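Local coordinates for putative isochorismatase (Burkholderia xenovorans, PDB 3OQP), which belongs to the isochorismatase-like, nicotinamidase-related hydrolases and probably hydrolyses a small-molecule substrate that the structure alone does not identify, at the interface of chains A and B. Sequence-based numbering; all coordinates share one arbitrary frame. Chains: chain A/B, Putative isochorismatase.

Contact 1: the interface of chains A and B. Residues chain A 167, 170-171, 199-201; chain B 149-151, 153.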
loop_
_atom_site.group_PDB
_atom_site.type_symbol
_atom_site.label_atom_id
_atom_site.label_comp_id
_atom_site.label_asym_id
_atom_site.label_seq_id
_atom_site.Cartn_x
_atom_site.Cartn_y
_atom_site.Cartn_z
ATOM N N VAL A 167 3.419 1.169 10.807
ATOM C CA VAL A 167 3.452 2.597 11.112
ATOM C C VAL A 167 2.697 3.479 10.097
ATOM O O VAL A 167 1.901 4.340 10.415
ATOM C CB VAL A 167 4.931 3.046 11.310
ATOM C CG1 VAL A 167 5.015 4.524 11.447
ATOM C CG2 VAL A 167 5.559 2.288 12.537
ATOM N N GLN A 170 -1.053 2.882 10.575
ATOM C CA GLN A 170 -1.537 3.647 11.748
ATOM C C GLN A 170 -1.672 5.124 11.454
ATOM O O GLN A 170 -2.546 5.798 12.024
ATOM C CB GLN A 170 -0.686 3.360 12.972
ATOM C CG GLN A 170 -1.116 4.081 14.216
ATOM C CD GLN A 170 -2.445 3.633 14.778
ATOM O OE1 GLN A 170 -2.995 2.647 14.337
ATOM N NE2 GLN A 170 -2.975 4.357 15.744
ATOM N N SER A 171 -0.839 5.647 10.577
ATOM C CA SER A 171 -0.855 7.093 10.260
ATOM C C SER A 171 -2.075 7.519 9.470
ATOM O O SER A 171 -2.342 8.739 9.456
ATOM C CB SER A 171 0.367 7.532 9.465
ATOM O OG SER A 171 0.292 7.032 8.117
ATOM N N ALA A 199 0.083 14.254 13.143
ATOM C CA ALA A 199 0.591 13.827 14.460
ATOM C C ALA A 199 1.768 12.912 14.284
ATOM O O ALA A 199 2.730 12.950 14.989
ATOM C CB ALA A 199 -0.512 13.108 15.226
ATOM N N SER A 200 1.694 12.000 13.310
ATOM C CA SER A 200 2.748 11.029 13.145
ATOM C C SER A 200 4.035 11.675 12.717
ATOM O O SER A 200 5.135 11.305 13.185
ATOM C CB SER A 200 2.371 9.969 12.099
ATOM O OG SER A 200 1.316 9.120 12.540
ATOM N N ASN A 201 3.951 12.616 11.800
ATOM C CA ASN A 201 5.154 13.274 11.358
ATOM C C ASN A 201 5.687 14.247 12.403
ATOM O O ASN A 201 6.892 14.297 12.622
ATOM C CB ASN A 201 4.906 13.985 10.027
ATOM C CG ASN A 201 6.100 14.768 9.530
ATOM O OD1 ASN A 201 6.019 15.995 9.408
ATOM N ND2 ASN A 201 7.215 14.091 9.256
ATOM N N TYR B 149 7.727 8.954 10.456
ATOM C CA TYR B 149 6.539 8.841 11.254
ATOM C C TYR B 149 6.874 8.210 12.599
ATOM O O TYR B 149 7.707 7.313 12.670
ATOM C CB TYR B 149 5.491 7.953 10.589
ATOM C CG TYR B 149 4.756 8.478 9.422
ATOM C CD1 TYR B 149 4.492 9.814 9.199
ATOM C CD2 TYR B 149 4.174 7.572 8.545
ATOM C CE1 TYR B 149 3.713 10.270 8.141
ATOM C CE2 TYR B 149 3.433 7.976 7.393
ATOM C CZ TYR B 149 3.198 9.347 7.232
ATOM O OH TYR B 149 2.449 9.760 6.158
ATOM N N GLU B 150 6.195 8.669 13.644
ATOM C CA GLU B 150 6.135 7.956 14.920
ATOM C C GLU B 150 4.734 8.032 15.459
ATOM O O GLU B 150 4.173 9.140 15.599
ATOM C CB GLU B 150 7.152 8.549 15.925
ATOM C CG GLU B 150 7.175 7.789 17.231
ATOM C CD GLU B 150 8.235 8.265 18.220
ATOM O OE1 GLU B 150 9.184 8.992 17.830
ATOM O OE2 GLU B 150 8.041 7.942 19.426
ATOM N N ASN B 151 4.158 6.878 15.765
ATOM C CA ASN B 151 2.822 6.816 16.263
ATOM C C ASN B 151 2.712 5.573 17.162
ATOM O O ASN B 151 3.718 4.980 17.507
ATOM C CB ASN B 151 1.783 6.866 15.099
ATOM C CG ASN B 151 1.947 5.754 14.058
ATOM O OD1 ASN B 151 2.301 4.623 14.426
ATOM N ND2 ASN B 151 1.822 6.139 12.787
ATOM N N ALA B 153 1.983 2.662 16.618
ATOM C CA ALA B 153 2.462 1.444 15.987
ATOM C C ALA B 153 3.988 1.332 15.923
ATOM O O ALA B 153 4.542 0.266 15.686
ATOM C CB ALA B 153 1.859 1.288 14.610
HETATM O O HOH W 1 0.784 7.852 5.530
#
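B:Asn151, on the short strand 149-151, packs against two helices of chain A, 158-173 and 197-208. This patch helps join the chains of the deposited dimer, perhaps the biological one. Its amide nitrogen ND2 spends both N-H groups across the interface. One goes to the backbone carbonyl O of A:Val167 at 3.0 Å, the other to the hydroxyl OG of A:Ser200 at 3.0 Å. Both acceptors lie within 5° of the amide plane and both bonds are nearly straight, so they fix the rotation of the amide. With chi1 at 58°, CG of B:Asn151 lies between its backbone N and carbonyl carbon, which turns ND2 toward chain A and OD1 back to accept the backbone N of B:Ala153. CB and CG of A:Gln170 pack on this amide, with CG 3.5 Å from CG of B:Asn151. Beside it, the backbone N of B:Glu150 donates to the carbonyl O of A:Ser200. A:Val167 CG1 meets CB of B:Tyr149 at 3.6 Å. Toward the tyrosine hydroxyl, water replaces direct bonds. A:Ser171 CB lies over one ring face, 3.7 Å above the plane and toward the rim. There the two hydroxyls meet through a water, which lies 2.8 Å from A:Ser171 OG and 2.6 Å from B:Tyr149 OH.

Contact 2: the interface of chains A and B. Residues chain A 164-165, 168, 171-173; chain B 120-121, 125, 149, 161, 165.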
loop_
_atom_site.group_PDB
_atom_site.type_symbol
_atom_site.label_atom_id
_atom_site.label_comp_id
_atom_site.label_asym_id
_atom_site.label_seq_id
_atom_site.Cartn_x
_atom_site.Cartn_y
_atom_site.Cartn_z
ATOM N N VAL A 164 7.430 -0.754 8.920
ATOM C CA VAL A 164 7.085 0.350 8.039
ATOM C C VAL A 164 5.590 0.329 7.741
ATOM O O VAL A 164 4.922 1.311 7.827
ATOM C CB VAL A 164 7.967 0.411 6.789
ATOM C CG1 VAL A 164 7.266 1.217 5.685
ATOM C CG2 VAL A 164 9.336 1.019 7.121
ATOM N N PHE A 165 5.082 -0.818 7.286
ATOM C CA PHE A 165 3.681 -0.902 6.939
ATOM C C PHE A 165 2.795 -0.683 8.156
ATOM O O PHE A 165 1.784 0.021 8.059
ATOM C CB PHE A 165 3.341 -2.207 6.162
ATOM C CG PHE A 165 3.524 -2.078 4.683
ATOM C CD1 PHE A 165 4.769 -2.131 4.113
ATOM C CD2 PHE A 165 2.402 -1.876 3.875
ATOM C CE1 PHE A 165 4.936 -1.979 2.777
ATOM C CE2 PHE A 165 2.570 -1.753 2.529
ATOM C CZ PHE A 165 3.829 -1.789 1.989
ATOM N N VAL A 168 2.874 3.131 8.813
ATOM C CA VAL A 168 2.143 3.831 7.764
ATOM C C VAL A 168 0.648 3.562 7.871
ATOM O O VAL A 168 -0.168 4.468 7.769
ATOM C CB VAL A 168 2.684 3.475 6.385
ATOM C CG1 VAL A 168 1.787 4.001 5.239
ATOM C CG2 VAL A 168 4.086 4.045 6.182
ATOM N N SER A 171 -0.839 5.647 10.577
ATOM C CA SER A 171 -0.855 7.093 10.260
ATOM C C SER A 171 -2.075 7.519 9.470
ATOM O O SER A 171 -2.342 8.739 9.456
ATOM C CB SER A 171 0.367 7.532 9.465
ATOM O OG SER A 171 0.292 7.032 8.117
ATOM N N ARG A 172 -2.778 6.617 8.802
ATOM C CA ARG A 172 -3.804 7.039 7.892
ATOM C C ARG A 172 -4.861 5.999 7.552
ATOM O O ARG A 172 -6.011 6.380 7.326
ATOM C CB ARG A 172 -3.108 7.508 6.596
ATOM C CG ARG A 172 -4.060 7.885 5.460
ATOM C CD ARG A 172 -4.840 9.159 5.864
ATOM N NE ARG A 172 -5.877 9.568 4.891
ATOM C CZ ARG A 172 -7.106 9.052 4.802
ATOM N NH1 ARG A 172 -7.502 8.015 5.550
ATOM N NH2 ARG A 172 -7.974 9.551 3.934
ATOM N N PHE A 173 -4.482 4.718 7.436
ATOM C CA PHE A 173 -5.358 3.762 6.815
ATOM C C PHE A 173 -6.142 2.851 7.763
ATOM O O PHE A 173 -7.209 2.372 7.396
ATOM C CB PHE A 173 -4.555 2.878 5.843
ATOM C CG PHE A 173 -3.921 3.649 4.717
ATOM C CD1 PHE A 173 -4.644 3.908 3.603
ATOM C CD2 PHE A 173 -2.646 4.211 4.807
ATOM C CE1 PHE A 173 -4.118 4.666 2.569
ATOM C CE2 PHE A 173 -2.113 4.934 3.790
ATOM C CZ PHE A 173 -2.856 5.170 2.667
ATOM N N HIS B 120 4.558 6.398 0.148
ATOM C CA HIS B 120 3.884 5.416 0.957
ATOM C C HIS B 120 2.411 5.699 1.191
ATOM O O HIS B 120 1.742 4.923 1.861
ATOM C CB HIS B 120 4.623 5.367 2.315
ATOM C CG HIS B 120 4.644 6.692 3.027
ATOM N ND1 HIS B 120 5.576 7.683 2.769
ATOM C CD2 HIS B 120 3.727 7.232 3.857
ATOM C CE1 HIS B 120 5.255 8.753 3.480
ATOM N NE2 HIS B 120 4.157 8.503 4.168
ATOM N N ASN B 121 1.906 6.796 0.659
ATOM C CA ASN B 121 0.551 7.255 0.934
ATOM C C ASN B 121 -0.166 7.508 -0.387
ATOM O O ASN B 121 -0.748 6.562 -0.970
ATOM C CB ASN B 121 0.604 8.462 1.917
ATOM C CG ASN B 121 -0.730 8.789 2.549
ATOM O OD1 ASN B 121 -1.110 8.160 3.512
ATOM N ND2 ASN B 121 -1.472 9.732 1.970
ATOM N N SER B 125 -1.110 4.284 -2.795
ATOM C CA SER B 125 -2.544 4.045 -2.979
ATOM C C SER B 125 -2.998 4.163 -4.422
ATOM O O SER B 125 -3.799 3.339 -4.890
ATOM C CB SER B 125 -3.391 5.031 -2.181
ATOM O OG SER B 125 -3.170 4.868 -0.806
ATOM N N TYR B 149 7.727 8.954 10.456
ATOM C CA TYR B 149 6.539 8.841 11.254
ATOM C C TYR B 149 6.874 8.210 12.599
ATOM O O TYR B 149 7.707 7.313 12.670
ATOM C CB TYR B 149 5.491 7.953 10.589
ATOM C CG TYR B 149 4.756 8.478 9.422
ATOM C CD1 TYR B 149 4.492 9.814 9.199
ATOM C CD2 TYR B 149 4.174 7.572 8.545
ATOM C CE1 TYR B 149 3.713 10.270 8.141
ATOM C CE2 TYR B 149 3.433 7.976 7.393
ATOM C CZ TYR B 149 3.198 9.347 7.232
ATOM O OH TYR B 149 2.449 9.760 6.158
ATOM N N ILE B 161 10.924 4.072 5.125
ATOM C CA ILE B 161 9.609 4.037 4.508
ATOM C C ILE B 161 9.790 4.034 2.991
ATOM O O ILE B 161 9.260 3.173 2.299
ATOM C CB ILE B 161 8.753 5.197 4.982
ATOM C CG1 ILE B 161 8.398 5.015 6.461
ATOM C CG2 ILE B 161 7.449 5.224 4.180
ATOM C CD1 ILE B 161 7.769 6.237 7.088
ATOM N N PHE B 165 8.961 0.744 0.664
ATOM C CA PHE B 165 7.939 0.803 -0.395
ATOM C C PHE B 165 8.557 0.626 -1.778
ATOM O O PHE B 165 7.958 -0.035 -2.617
ATOM C CB PHE B 165 7.151 2.127 -0.278
ATOM C CG PHE B 165 5.967 2.004 0.592
ATOM C CD1 PHE B 165 6.098 2.083 1.983
ATOM C CD2 PHE B 165 4.707 1.776 0.067
ATOM C CE1 PHE B 165 4.991 1.912 2.780
ATOM C CE2 PHE B 165 3.636 1.630 0.865
ATOM C CZ PHE B 165 3.731 1.684 2.174
HETATM O O HOH W 2 0.784 7.852 5.530
HETATM O O HOH W 3 -4.000 11.256 3.175
#
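A:Phe165 and B:Phe165, the same residue from each chain, stack face to face across the two-fold interface. Their planes are 17° apart and their centroids 4.4 Å apart. The rings are offset, so each CZ lies over the rim of the other ring, and the two CZ atoms are 3.5 Å apart. A:Val164 CG1 reaches CE1 of B:Phe165 at 3.8 Å and also touches the backbone of B:Ile161. A:Val168 splits its branches. CG1 meets the carbonyl O of B:His120 at 3.5 Å, while CG2 touches both the imidazole CD2 of B:His120 and CG2 of B:Ile161. A:Phe173 points its CE2 and CZ at OD1 of B:Asn121 and its CE1 and CZ at OG of B:Ser125. Direct contact here is apolar or van der Waals; the polar links run through water. Such packing probably helps hold the two chains together as a dimer.

In the next shell, B:His120 CB backs the second face of the B:Phe165 ring. With CG tucked over its own backbone (chi1 59°), the imidazole turns to B:Tyr149, and NE2 donates in the ring plane to the hydroxyl OH at 2.9 Å, which helps hold the imidazole. On chain A, CG of A:Arg172 covers the centre of one face of A:Phe173. A:Ser171 OG donates to the carbonyl O of A:Val168, one turn back in helix 158-173. The water shared by A:Ser171 and B:Tyr149 also lies 2.8 Å from OD1 of B:Asn121.

Contact 3: the interface of chains A and B. Residues chain A 22-24, 26, 147-149; chain B 200-201, 204-205.
The C-terminal helix of chain B, 197-205, lays one side against two loops of chain A's isochorismatase domain, one at 22-26 and one leading into strand 149-151. B:Asn201 bonds through both ends of its amide. Its CG is anti to the backbone N (chi1 179°), which carries the amide out toward chain A. ND2 donates to the backbone carbonyl O of A:Pro148 at 3.0 Å. The bond is nearly straight, 174° at the hydrogen, and lies in both the amide and the carbonyl planes. The other N-H of ND2 goes to a water that also meets the carbonyl O of A:Pro24 and OE2 of A:Glu26. On the other branch, OD1 shares a second water with the carbonyl O of A:Asp22. A:Leu23 CD1 packs against this amide, 3.6 Å from OD1 of B:Asn201. One turn along, B:Ala204 CB rests on CB of A:Pro148 at 3.7 Å. B:Ser200 CB touches the ring of A:Tyr149 at CD1, 3.5 Å away. B:Arg205 bends at chi3 (69°) and lays its guanidinium flat on A:Pro24, whose CG sits 3.7 Å above the centre of the group. At the guanidinium edge, NH1 forms a long salt bridge of 3.5 Å with the carboxylate OD1 of A:Asp22.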
loop_
_atom_site.group_PDB
_atom_site.type_symbol
_atom_site.label_atom_id
_atom_site.label_comp_id
_atom_site.label_asym_id
_atom_site.label_seq_id
_atom_site.Cartn_x
_atom_site.Cartn_y
_atom_site.Cartn_z
ATOM N N ASP A 22 7.517 -22.432 0.526
ATOM C CA ASP A 22 8.656 -21.675 0.025
ATOM C C ASP A 22 8.521 -20.171 0.015
ATOM O O ASP A 22 9.317 -19.494 -0.627
ATOM C CB ASP A 22 9.161 -22.179 -1.310
ATOM C CG ASP A 22 10.527 -22.768 -1.176
ATOM O OD1 ASP A 22 11.497 -21.993 -0.955
ATOM O OD2 ASP A 22 10.612 -24.013 -1.229
ATOM N N LEU A 23 7.585 -19.651 0.806
ATOM C CA LEU A 23 7.539 -18.203 1.055
ATOM C C LEU A 23 7.431 -17.976 2.549
ATOM O O LEU A 23 6.435 -17.486 3.032
ATOM C CB LEU A 23 6.399 -17.582 0.255
ATOM C CG LEU A 23 6.321 -16.045 0.211
ATOM C CD1 LEU A 23 7.598 -15.437 -0.352
ATOM C CD2 LEU A 23 5.089 -15.630 -0.639
ATOM N N PRO A 24 8.499 -18.302 3.297
ATOM C CA PRO A 24 8.289 -18.381 4.718
ATOM C C PRO A 24 8.225 -17.032 5.400
ATOM O O PRO A 24 9.147 -16.220 5.295
ATOM C CB PRO A 24 9.485 -19.198 5.213
ATOM C CG PRO A 24 10.386 -19.253 4.173
ATOM C CD PRO A 24 9.777 -18.887 2.884
ATOM N N GLU A 26 8.781 -14.331 8.071
ATOM C CA GLU A 26 9.906 -14.126 9.010
ATOM C C GLU A 26 9.634 -13.110 10.101
ATOM O O GLU A 26 10.343 -13.137 11.078
ATOM C CB GLU A 26 11.200 -13.720 8.328
ATOM C CG GLU A 26 11.681 -14.786 7.413
ATOM C CD GLU A 26 13.103 -14.549 6.873
ATOM O OE1 GLU A 26 13.805 -13.598 7.337
ATOM O OE2 GLU A 26 13.477 -15.364 5.997
ATOM N N VAL A 147 7.897 -11.080 4.800
ATOM C CA VAL A 147 9.077 -11.858 4.383
ATOM C C VAL A 147 10.101 -10.784 3.975
ATOM O O VAL A 147 9.735 -9.677 3.643
ATOM C CB VAL A 147 8.786 -12.801 3.183
ATOM C CG1 VAL A 147 7.604 -13.699 3.532
ATOM C CG2 VAL A 147 8.551 -12.046 1.872
ATOM N N PRO A 148 11.408 -11.111 3.954
ATOM C CA PRO A 148 12.418 -10.149 3.447
ATOM C C PRO A 148 12.435 -10.198 1.903
ATOM O O PRO A 148 12.094 -11.217 1.272
ATOM C CB PRO A 148 13.720 -10.666 4.046
ATOM C CG PRO A 148 13.499 -12.154 4.034
ATOM C CD PRO A 148 12.039 -12.314 4.503
ATOM N N TYR A 149 12.846 -9.092 1.294
ATOM C CA TYR A 149 12.939 -8.984 -0.148
ATOM C C TYR A 149 14.271 -8.278 -0.510
ATOM O O TYR A 149 14.709 -7.319 0.170
ATOM C CB TYR A 149 11.864 -8.053 -0.727
ATOM C CG TYR A 149 10.449 -8.566 -0.783
ATOM C CD1 TYR A 149 10.141 -9.882 -0.960
ATOM C CD2 TYR A 149 9.411 -7.666 -0.860
ATOM C CE1 TYR A 149 8.823 -10.308 -1.100
ATOM C CE2 TYR A 149 8.068 -8.080 -1.009
ATOM C CZ TYR A 149 7.788 -9.409 -1.127
ATOM O OH TYR A 149 6.472 -9.798 -1.219
ATOM N N SER B 200 12.404 -12.056 -5.269
ATOM C CA SER B 200 12.791 -11.049 -4.302
ATOM C C SER B 200 13.085 -11.758 -2.972
ATOM O O SER B 200 14.022 -11.412 -2.234
ATOM C CB SER B 200 11.663 -10.014 -4.155
ATOM O OG SER B 200 11.564 -9.167 -5.294
ATOM N N ASN B 201 12.213 -12.691 -2.611
ATOM C CA ASN B 201 12.396 -13.392 -1.331
ATOM C C ASN B 201 13.618 -14.320 -1.351
ATOM O O ASN B 201 14.392 -14.388 -0.390
ATOM C CB ASN B 201 11.128 -14.146 -0.951
ATOM C CG ASN B 201 11.245 -14.920 0.347
ATOM O OD1 ASN B 201 11.092 -16.119 0.398
ATOM N ND2 ASN B 201 11.512 -14.206 1.444
ATOM N N ALA B 204 16.900 -12.324 -0.850
ATOM C CA ALA B 204 17.079 -11.895 0.527
ATOM C C ALA B 204 17.458 -13.059 1.428
ATOM O O ALA B 204 18.290 -12.920 2.336
ATOM C CB ALA B 204 15.777 -11.225 1.049
ATOM N N ARG B 205 16.837 -14.213 1.191
ATOM C CA ARG B 205 17.097 -15.371 2.050
ATOM C C ARG B 205 18.539 -15.859 1.907
ATOM O O ARG B 205 19.104 -16.419 2.862
ATOM C CB ARG B 205 16.116 -16.493 1.746
ATOM C CG ARG B 205 14.691 -16.203 2.248
ATOM C CD ARG B 205 13.764 -17.389 2.025
ATOM N NE ARG B 205 14.112 -18.506 2.877
ATOM C CZ ARG B 205 13.750 -19.750 2.618
ATOM N NH1 ARG B 205 13.047 -20.006 1.522
ATOM N NH2 ARG B 205 14.094 -20.734 3.428
HETATM O O HOH W 4 11.504 -15.705 3.912
HETATM O O HOH W 5 11.607 -18.251 -1.025
#

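Contacts 1 and 2 adjoin, with C-alpha centres about 9 Å apart. They share A:Ser171 and B:Tyr149, and both use helix 158-173 of chain A. Contact 2 lies at the middle, where equivalent phenylalanines meet. Contact 3 is about 26 Å from contact 1 and 21 Å from contact 2, between C-alpha centres. It uses the C-terminal helix of chain B, whose equivalent in chain A serves contact 1. The two-fold twin of contact 3 adjoins contact 1 and shares its Ser200 and Tyr149 pair. Each chain lays its C-terminal helix on the partner, one at either end of the interface, which would suit a stable dimer, though the structure alone does not prove one in solution.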